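PDB 2AWP: iron Super-Oxide Dismutase, which probably disproportionates superoxide radicals to hydrogen peroxide and molecular oxygen with the help of an iron cation. Local coordinates for residues S121-L126 against I154-I159; I71-F76 against A142-K147; D79-N84 against K177-L182. All blocks are in the same frame, centred on the assembly; numbering follows the deposited sequence.

Contact 1: residues S121-L126 against I154-I159; sequences SGWGWL and ILTCDI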
loop_
_atom_site.group_PDB
_atom_site.type_symbol
_atom_site.label_atom_id
_atom_site.label_comp_id
_atom_site.label_asym_id
_atom_site.label_seq_id
_atom_site.Cartn_x
_atom_site.Cartn_y
_atom_site.Cartn_z
ATOM N N SER A 121 -0.064 1.834 2.551
ATOM C CA SER A 121 0.140 2.872 1.526
ATOM C C SER A 121 -0.103 4.253 2.125
ATOM O O SER A 121 -1.073 4.420 2.862
ATOM C CB SER A 121 -0.842 2.637 0.350
ATOM O OG SER A 121 -0.530 1.389 -0.299
ATOM N N GLY A 122 0.732 5.246 1.794
ATOM C CA GLY A 122 0.526 6.586 2.381
ATOM C C GLY A 122 1.584 7.620 2.042
ATOM O O GLY A 122 2.383 7.425 1.136
ATOM N N TRP A 123 1.623 8.700 2.818
ATOM C CA TRP A 123 2.330 9.933 2.433
ATOM C C TRP A 123 2.741 10.596 3.707
ATOM O O TRP A 123 1.938 10.622 4.638
ATOM C CB TRP A 123 1.380 10.923 1.698
ATOM C CG TRP A 123 0.871 10.424 0.321
ATOM C CD1 TRP A 123 -0.263 9.697 0.071
ATOM C CD2 TRP A 123 1.490 10.651 -0.960
ATOM N NE1 TRP A 123 -0.386 9.451 -1.283
ATOM C CE2 TRP A 123 0.687 10.008 -1.933
ATOM C CE3 TRP A 123 2.622 11.353 -1.376
ATOM C CZ2 TRP A 123 0.989 10.041 -3.267
ATOM C CZ3 TRP A 123 2.945 11.356 -2.740
ATOM C CH2 TRP A 123 2.140 10.717 -3.655
ATOM N N GLY A 124 3.968 11.107 3.756
ATOM C CA GLY A 124 4.398 11.985 4.852
ATOM C C GLY A 124 4.355 13.429 4.363
ATOM O O GLY A 124 4.651 13.702 3.196
ATOM N N TRP A 125 3.970 14.360 5.235
ATOM C CA TRP A 125 3.840 15.760 4.829
ATOM C C TRP A 125 4.573 16.709 5.787
ATOM O O TRP A 125 4.617 16.474 6.989
ATOM C CB TRP A 125 2.364 16.179 4.791
ATOM C CG TRP A 125 1.517 15.340 3.927
ATOM C CD1 TRP A 125 0.888 14.176 4.280
ATOM C CD2 TRP A 125 1.201 15.575 2.552
ATOM N NE1 TRP A 125 0.203 13.683 3.219
ATOM C CE2 TRP A 125 0.368 14.519 2.139
ATOM C CE3 TRP A 125 1.516 16.596 1.636
ATOM C CZ2 TRP A 125 -0.155 14.430 0.838
ATOM C CZ3 TRP A 125 1.002 16.501 0.316
ATOM C CH2 TRP A 125 0.173 15.427 -0.058
ATOM N N LEU A 126 5.162 17.769 5.224
ATOM C CA LEU A 126 5.449 18.953 5.996
ATOM C C LEU A 126 4.306 19.891 5.660
ATOM O O LEU A 126 4.004 20.100 4.475
ATOM C CB LEU A 126 6.795 19.590 5.617
ATOM C CG LEU A 126 7.094 20.915 6.335
ATOM C CD1 LEU A 126 7.214 20.715 7.843
ATOM C CD2 LEU A 126 8.366 21.537 5.722
ATOM N N ILE A 154 3.407 21.784 2.325
ATOM C CA ILE A 154 4.635 22.505 1.981
ATOM C C ILE A 154 5.569 21.593 1.135
ATOM O O ILE A 154 6.161 22.032 0.143
ATOM C CB ILE A 154 5.394 22.987 3.286
ATOM C CG1 ILE A 154 4.515 23.924 4.164
ATOM C CG2 ILE A 154 6.714 23.614 2.946
ATOM C CD1 ILE A 154 4.085 25.260 3.520
ATOM N N LEU A 155 5.703 20.341 1.583
ATOM C CA LEU A 155 6.440 19.274 0.901
ATOM C C LEU A 155 5.751 17.930 1.192
ATOM O O LEU A 155 5.116 17.774 2.234
ATOM C CB LEU A 155 7.884 19.168 1.415
ATOM C CG LEU A 155 8.912 20.259 1.177
ATOM C CD1 LEU A 155 10.142 20.076 2.070
ATOM C CD2 LEU A 155 9.306 20.331 -0.313
ATOM N N THR A 156 5.892 16.972 0.277
ATOM C CA THR A 156 5.450 15.597 0.568
ATOM C C THR A 156 6.473 14.569 0.099
ATOM O O THR A 156 7.330 14.864 -0.775
ATOM C CB THR A 156 4.070 15.269 -0.053
ATOM O OG1 THR A 156 3.540 14.072 0.537
ATOM C CG2 THR A 156 4.166 15.096 -1.569
ATOM N N CYS A 157 6.371 13.383 0.719
ATOM C CA CYS A 157 7.147 12.193 0.381
ATOM C C CYS A 157 6.201 10.991 0.346
ATOM O O CYS A 157 5.485 10.678 1.308
ATOM C CB CYS A 157 8.331 11.947 1.349
ATOM S SG CYS A 157 9.386 10.508 0.816
ATOM N N ASP A 158 6.184 10.338 -0.805
ATOM C CA ASP A 158 5.362 9.170 -1.039
ATOM C C ASP A 158 6.023 7.979 -0.423
ATOM O O ASP A 158 7.215 7.725 -0.671
ATOM C CB ASP A 158 5.341 8.959 -2.536
ATOM C CG ASP A 158 4.349 7.943 -2.987
ATOM O OD1 ASP A 158 3.588 7.333 -2.220
ATOM O OD2 ASP A 158 4.369 7.759 -4.188
ATOM N N ILE A 159 5.269 7.238 0.386
ATOM C CA ILE A 159 5.802 5.977 0.881
ATOM C C ILE A 159 4.987 4.761 0.458
ATOM O O ILE A 159 5.244 3.672 0.955
ATOM C CB ILE A 159 6.121 5.979 2.412
ATOM C CG1 ILE A 159 4.940 6.453 3.269
ATOM C CG2 ILE A 159 7.407 6.805 2.681
ATOM C CD1 ILE A 159 3.917 5.387 3.452
#

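Contact 2: residues I71-F76 against A142-K147; sequences IWNHSF and AGNPIK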
loop_
_atom_site.group_PDB
_atom_site.type_symbol
_atom_site.label_atom_id
_atom_site.label_comp_id
_atom_site.label_asym_id
_atom_site.label_seq_id
_atom_site.Cartn_x
_atom_site.Cartn_y
_atom_site.Cartn_z
ATOM N N ILE A 71 -3.571 12.094 -8.209
ATOM C CA ILE A 71 -2.959 12.954 -9.233
ATOM C C ILE A 71 -2.297 14.158 -8.541
ATOM O O ILE A 71 -1.170 14.506 -8.859
ATOM C CB ILE A 71 -3.958 13.496 -10.243
ATOM C CG1 ILE A 71 -4.590 12.356 -11.064
ATOM C CG2 ILE A 71 -3.253 14.513 -11.209
ATOM C CD1 ILE A 71 -5.976 12.724 -11.574
ATOM N N TRP A 72 -3.033 14.809 -7.644
ATOM C CA TRP A 72 -2.560 16.036 -6.993
ATOM C C TRP A 72 -1.340 15.726 -6.103
ATOM O O TRP A 72 -0.291 16.431 -6.143
ATOM C CB TRP A 72 -3.697 16.677 -6.185
ATOM C CG TRP A 72 -3.339 18.077 -5.658
ATOM C CD1 TRP A 72 -3.661 19.277 -6.230
ATOM C CD2 TRP A 72 -2.556 18.380 -4.491
ATOM N NE1 TRP A 72 -3.117 20.319 -5.490
ATOM C CE2 TRP A 72 -2.445 19.792 -4.414
ATOM C CE3 TRP A 72 -1.942 17.592 -3.494
ATOM C CZ2 TRP A 72 -1.739 20.437 -3.375
ATOM C CZ3 TRP A 72 -1.239 18.234 -2.461
ATOM C CH2 TRP A 72 -1.133 19.643 -2.421
ATOM N N ASN A 73 -1.459 14.667 -5.315
ATOM C CA ASN A 73 -0.365 14.259 -4.389
ATOM C C ASN A 73 0.909 13.969 -5.171
ATOM O O ASN A 73 2.010 14.260 -4.719
ATOM C CB ASN A 73 -0.750 12.968 -3.658
ATOM C CG ASN A 73 -1.906 13.134 -2.694
ATOM O OD1 ASN A 73 -2.247 14.240 -2.285
ATOM N ND2 ASN A 73 -2.517 12.012 -2.317
ATOM N N HIS A 74 0.772 13.311 -6.325
ATOM C CA HIS A 74 1.978 12.951 -7.089
ATOM C C HIS A 74 2.637 14.156 -7.710
ATOM O O HIS A 74 3.853 14.271 -7.723
ATOM C CB HIS A 74 1.660 11.893 -8.155
ATOM C CG HIS A 74 1.538 10.527 -7.592
ATOM N ND1 HIS A 74 0.377 10.066 -7.001
ATOM C CD2 HIS A 74 2.460 9.548 -7.438
ATOM C CE1 HIS A 74 0.582 8.844 -6.544
ATOM N NE2 HIS A 74 1.833 8.514 -6.799
ATOM N N SER A 75 1.831 15.065 -8.240
ATOM C CA SER A 75 2.398 16.291 -8.777
ATOM C C SER A 75 3.155 17.098 -7.719
ATOM O O SER A 75 4.246 17.604 -7.980
ATOM C CB SER A 75 1.325 17.114 -9.458
ATOM O OG SER A 75 1.009 16.493 -10.686
ATOM N N PHE A 76 2.575 17.177 -6.527
ATOM C CA PHE A 76 3.200 17.807 -5.361
ATOM C C PHE A 76 4.482 17.066 -4.943
ATOM O O PHE A 76 5.455 17.684 -4.544
ATOM C CB PHE A 76 2.181 17.883 -4.209
ATOM C CG PHE A 76 2.500 18.952 -3.169
ATOM C CD1 PHE A 76 2.175 20.286 -3.407
ATOM C CD2 PHE A 76 3.117 18.618 -1.971
ATOM C CE1 PHE A 76 2.444 21.274 -2.468
ATOM C CE2 PHE A 76 3.393 19.597 -1.020
ATOM C CZ PHE A 76 3.062 20.935 -1.270
ATOM N N ALA A 142 -4.707 7.772 -0.452
ATOM C CA ALA A 142 -4.763 9.007 -1.273
ATOM C C ALA A 142 -5.016 10.274 -0.440
ATOM O O ALA A 142 -5.145 11.391 -0.985
ATOM C CB ALA A 142 -5.825 8.884 -2.339
ATOM N N GLY A 143 -5.093 10.104 0.869
ATOM C CA GLY A 143 -5.443 11.216 1.748
ATOM C C GLY A 143 -4.440 12.348 1.706
ATOM O O GLY A 143 -3.252 12.127 1.492
ATOM N N ASN A 144 -4.918 13.573 1.903
ATOM C CA ASN A 144 -3.974 14.679 2.084
ATOM C C ASN A 144 -4.506 15.768 3.018
ATOM O O ASN A 144 -5.711 15.797 3.333
ATOM C CB ASN A 144 -3.470 15.225 0.739
ATOM C CG ASN A 144 -4.574 15.870 -0.096
ATOM O OD1 ASN A 144 -5.352 16.703 0.396
ATOM N ND2 ASN A 144 -4.620 15.513 -1.368
ATOM N N PRO A 145 -3.612 16.622 3.509
ATOM C CA PRO A 145 -4.028 17.683 4.447
ATOM C C PRO A 145 -5.065 18.721 3.922
ATOM O O PRO A 145 -5.734 19.347 4.721
ATOM C CB PRO A 145 -2.691 18.362 4.831
ATOM C CG PRO A 145 -1.632 17.265 4.570
ATOM C CD PRO A 145 -2.152 16.619 3.298
ATOM N N ILE A 146 -5.156 18.935 2.607
ATOM C CA ILE A 146 -6.164 19.845 2.044
ATOM C C ILE A 146 -7.559 19.263 2.254
ATOM O O ILE A 146 -8.461 19.949 2.769
ATOM C CB ILE A 146 -5.897 20.160 0.558
ATOM C CG1 ILE A 146 -4.570 20.921 0.419
ATOM C CG2 ILE A 146 -7.066 20.971 -0.075
ATOM C CD1 ILE A 146 -4.112 21.111 -1.010
ATOM N N LYS A 147 -7.729 17.991 1.880
ATOM C CA LYS A 147 -8.972 17.284 2.135
ATOM C C LYS A 147 -9.262 17.251 3.618
ATOM O O LYS A 147 -10.367 17.585 4.025
ATOM C CB LYS A 147 -8.956 15.862 1.554
ATOM C CG LYS A 147 -10.267 15.129 1.696
ATOM C CD LYS A 147 -11.385 15.881 0.995
ATOM C CE LYS A 147 -12.708 15.175 1.074
ATOM N NZ LYS A 147 -13.278 15.023 -0.307
#

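Contact 3: residues D79-N84 against K177-L182; sequences DSMGPN and KAWWNL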
loop_
_atom_site.group_PDB
_atom_site.type_symbol
_atom_site.label_atom_id
_atom_site.label_comp_id
_atom_site.label_asym_id
_atom_site.label_seq_id
_atom_site.Cartn_x
_atom_site.Cartn_y
_atom_site.Cartn_z
ATOM N N ASP A 79 7.264 17.845 -7.695
ATOM C CA ASP A 79 7.670 19.238 -7.458
ATOM C C ASP A 79 8.420 19.456 -6.149
ATOM O O ASP A 79 9.209 20.420 -6.020
ATOM C CB ASP A 79 6.465 20.180 -7.568
ATOM C CG ASP A 79 5.841 20.147 -8.939
ATOM O OD1 ASP A 79 6.390 19.445 -9.832
ATOM O OD2 ASP A 79 4.788 20.811 -9.118
ATOM N N SER A 80 8.203 18.542 -5.197
ATOM C CA SER A 80 8.940 18.535 -3.920
ATOM C C SER A 80 10.377 18.037 -4.033
ATOM O O SER A 80 11.116 18.026 -3.033
ATOM C CB SER A 80 8.216 17.657 -2.875
ATOM O OG SER A 80 7.017 18.272 -2.435
ATOM N N MET A 81 10.768 17.606 -5.233
ATOM C CA MET A 81 12.110 17.088 -5.486
ATOM C C MET A 81 12.737 17.779 -6.677
ATOM O O MET A 81 12.072 18.518 -7.369
ATOM C CB MET A 81 12.058 15.581 -5.787
ATOM C CG MET A 81 11.634 14.773 -4.595
ATOM S SD MET A 81 11.626 13.020 -4.941
ATOM C CE MET A 81 10.285 12.891 -6.131
ATOM N N GLY A 82 14.008 17.488 -6.942
ATOM C CA GLY A 82 14.668 18.016 -8.126
ATOM C C GLY A 82 16.140 17.705 -8.193
ATOM O O GLY A 82 16.746 17.319 -7.181
ATOM N N PRO A 83 16.741 17.886 -9.385
ATOM C CA PRO A 83 18.190 17.764 -9.461
ATOM C C PRO A 83 18.814 19.034 -8.849
ATOM O O PRO A 83 18.164 20.071 -8.785
ATOM C CB PRO A 83 18.470 17.659 -10.977
ATOM C CG PRO A 83 17.341 18.441 -11.604
ATOM C CD PRO A 83 16.136 18.222 -10.696
ATOM N N ASN A 84 20.038 18.934 -8.356
ATOM C CA ASN A 84 20.713 20.101 -7.795
ATOM C C ASN A 84 19.976 20.677 -6.560
ATOM O O ASN A 84 19.980 21.881 -6.333
ATOM C CB ASN A 84 20.852 21.183 -8.880
ATOM C CG ASN A 84 21.240 20.607 -10.256
ATOM O OD1 ASN A 84 20.612 20.924 -11.290
ATOM N ND2 ASN A 84 22.256 19.743 -10.268
ATOM N N LYS A 177 16.294 7.958 3.387
ATOM C CA LYS A 177 17.609 8.578 3.518
ATOM C C LYS A 177 18.080 9.205 2.192
ATOM O O LYS A 177 18.577 10.332 2.172
ATOM C CB LYS A 177 18.613 7.532 4.035
ATOM C CG LYS A 177 19.891 8.107 4.620
ATOM C CD LYS A 177 20.533 7.113 5.619
ATOM C CE LYS A 177 20.077 7.371 7.047
ATOM N NZ LYS A 177 20.788 8.520 7.742
ATOM N N ALA A 178 17.916 8.476 1.089
ATOM C CA ALA A 178 18.292 8.959 -0.234
ATOM C C ALA A 178 17.471 10.196 -0.692
ATOM O O ALA A 178 17.959 11.080 -1.427
ATOM C CB ALA A 178 18.178 7.810 -1.249
ATOM N N TRP A 179 16.220 10.233 -0.246
ATOM C CA TRP A 179 15.261 11.279 -0.594
ATOM C C TRP A 179 15.718 12.667 -0.106
ATOM O O TRP A 179 15.445 13.672 -0.773
ATOM C CB TRP A 179 13.899 10.922 -0.009
ATOM C CG TRP A 179 12.829 11.935 -0.325
ATOM C CD1 TRP A 179 12.062 11.994 -1.463
ATOM C CD2 TRP A 179 12.406 13.022 0.506
ATOM N NE1 TRP A 179 11.185 13.054 -1.387
ATOM C CE2 TRP A 179 11.371 13.697 -0.186
ATOM C CE3 TRP A 179 12.798 13.491 1.775
ATOM C CZ2 TRP A 179 10.719 14.818 0.344
ATOM C CZ3 TRP A 179 12.144 14.602 2.298
ATOM C CH2 TRP A 179 11.125 15.265 1.571
ATOM N N TRP A 180 16.425 12.705 1.039
ATOM C CA TRP A 180 17.032 13.942 1.554
ATOM C C TRP A 180 17.984 14.621 0.558
ATOM O O TRP A 180 18.144 15.846 0.575
ATOM C CB TRP A 180 17.656 13.721 2.958
ATOM C CG TRP A 180 16.558 13.392 3.980
ATOM C CD1 TRP A 180 16.271 12.161 4.505
ATOM C CD2 TRP A 180 15.571 14.296 4.521
ATOM N NE1 TRP A 180 15.184 12.242 5.342
ATOM C CE2 TRP A 180 14.737 13.534 5.383
ATOM C CE3 TRP A 180 15.306 15.665 4.353
ATOM C CZ2 TRP A 180 13.660 14.104 6.110
ATOM C CZ3 TRP A 180 14.246 16.252 5.086
ATOM C CH2 TRP A 180 13.437 15.465 5.949
ATOM N N ASN A 181 18.540 13.845 -0.381
ATOM C CA ASN A 181 19.383 14.406 -1.454
ATOM C C ASN A 181 18.594 15.118 -2.557
ATOM O O ASN A 181 19.181 15.772 -3.412
ATOM C CB ASN A 181 20.216 13.304 -2.098
ATOM C CG ASN A 181 21.150 12.631 -1.117
ATOM O OD1 ASN A 181 22.073 13.259 -0.623
ATOM N ND2 ASN A 181 20.916 11.356 -0.833
ATOM N N LEU A 182 17.276 14.979 -2.533
ATOM C CA LEU A 182 16.393 15.444 -3.620
ATOM C C LEU A 182 15.421 16.554 -3.223
ATOM O O LEU A 182 14.920 17.274 -4.099
ATOM C CB LEU A 182 15.578 14.257 -4.145
ATOM C CG LEU A 182 16.329 13.024 -4.677
ATOM C CD1 LEU A 182 15.287 11.937 -5.026
ATOM C CD2 LEU A 182 17.221 13.368 -5.896
HETATM O O HOH W 1 19.134 16.885 -5.753
#

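Contact 1: residues S121-L126 against I154-I159
W123 and W125 lay their indole rings over side chains of the neighbouring strand. The six-membered ring of W125 takes T156 on one face, a CH-pi contact with CB 3.6 Å from the ring centroid. In T156 the OG1 atom stands anti to the backbone N (chi1 -165°), which carries the hydroxyl over the same indole and toward the other strand, where it donates to G124 O at 2.9 Å. That bond arrives from above the carbonyl plane, while C157 N approaches nearer to the plane, so two donors grip one buried oxygen.

W123 stacks on the carboxylate of D158, the two planes only 11° apart and W123 CH2 3.6 Å from D158 CG. The acid is a probable iron ligand; its OD1 accepts from W160 N, and the indole NE1 of W123 is bonded to Q70. This pairing therefore places the sheet against the probable metal site of the C-terminal domain of an iron/manganese superoxide dismutase, W123 also meeting the probable ligand H74 edge-to-face.

Backbone bonds tie strand 122-126 antiparallel to strand 154-158. G124 and C157 form a hydrogen-bonded pair with G124 N 2.9 Å from C157 O, flanked by the non-hydrogen-bonded pairs W123-D158 and W125-T156. Just past the strand, I159 N reaches G122 O at 3.0 Å. At the other end I154 and L155 both face L126, a classic beta bulge: L126 O receives I154 N at 2.8 Å and, weakly, L155 N.

Apolar side chains meet at the bulge, where L126 CD2 lies 3.8 Å from I154 CG2. The sheet face bearing C157 is backed by Y175 and W179 of helix 172-179.

Contact 2: residues I71-F76 against A142-K147
N73 reaches from helix 62-79 to the A142-N144 loop and clamps it with both ends of its amide. Its CB leaves the helix toward the loop and packs against the W123 indole, and CG lies anti to the carbonyl carbon (chi1 -67°), presenting the amide to two partners. At the tip, OD1 accepts from N144 ND2 at 2.8 Å, with an N-H...O angle of 154°; the two amide planes are nearly perpendicular. The other branch, ND2, donates to A142 O at 3.0 Å. A142 O lies close to the plane of the N73 amide, but ND2 stands well above the A142 carbonyl plane. Q70 OE1 is a further partner of N73 ND2.

N144 is thereby fixed through its amide nitrogen while its oxygen turns to the following backbone. There OD1 takes K147 N at 3.1 Å in an almost straight bond and I146 N in a weak one. Beside this polar link, I146 CD1 comes obliquely to the benzene part of the W72 indole, 3.4 Å from CZ2; M57 of helix 53-59 touches both W72 and N144.

The contact joins the alpha-hairpin domain to the C-terminal domain one residue before the probable iron ligand H74, and N144 is the N-cap of the short, weakly bonded helix 145-148.

Contact 3: residues D79-N84 against K177-L182
L182 O is approached by two groups of the loop that follows helix 62-79. G82 N donates to it at 3.0 Å, a weak bond bent to 127° at the hydrogen, and M81 CA adds a C-H...O contact at 3.1 Å. A water reinforces the crossing, donating to G82 O at 2.8 Å and to N181 O at 2.6 Å, and so links the two backbones a second time.

M81 fills the angle between W179 and L182. Its chain is extended at chi2 (-178°), which carries SD out to both residues. SD approaches the five-membered ring of W179 obliquely, 3.6 Å from NE1, in a Met-aromatic contact 66° off the ring normal. The same sulfur touches L182 CD1 at 3.8 Å. This packing joins the loop after helix 62-79, in the alpha-hairpin domain, to the chain leaving helix 172-179 in the C-terminal domain of the iron/manganese superoxide dismutase fold.

On the helix side, A178 O receives both the backbone N and the ND2 of N181, from one face of its carbonyl plane. H18 and I19 pack against L182, while N184 ND2 bonds to M81 O.

Overall arrangement
Contacts 1 and 2 lie at the probable iron site, whose likely ligands are H27, H74, D158 and H162. Contact 1 supplies D158; H74 lies on the helical segment of contact 2, next to N73, without touching 142-147. Contact 3 is packing farther off, the M81 side chain about 7 Å from that of H27. Contacts 1 and 2 have centres about 9 Å apart and pack directly: W123 CZ2 lies 3.4 Å from N73 CB, and W125 packs on N144 and P145. Contact 3, its centre about 13 Å from that of contact 1, meets the sheet through S80 OG, bonded to F76 O and probably to T156 N at 3.2 Å. Contacts 2 and 3 have centres about 18 Å apart, linked only through sequence.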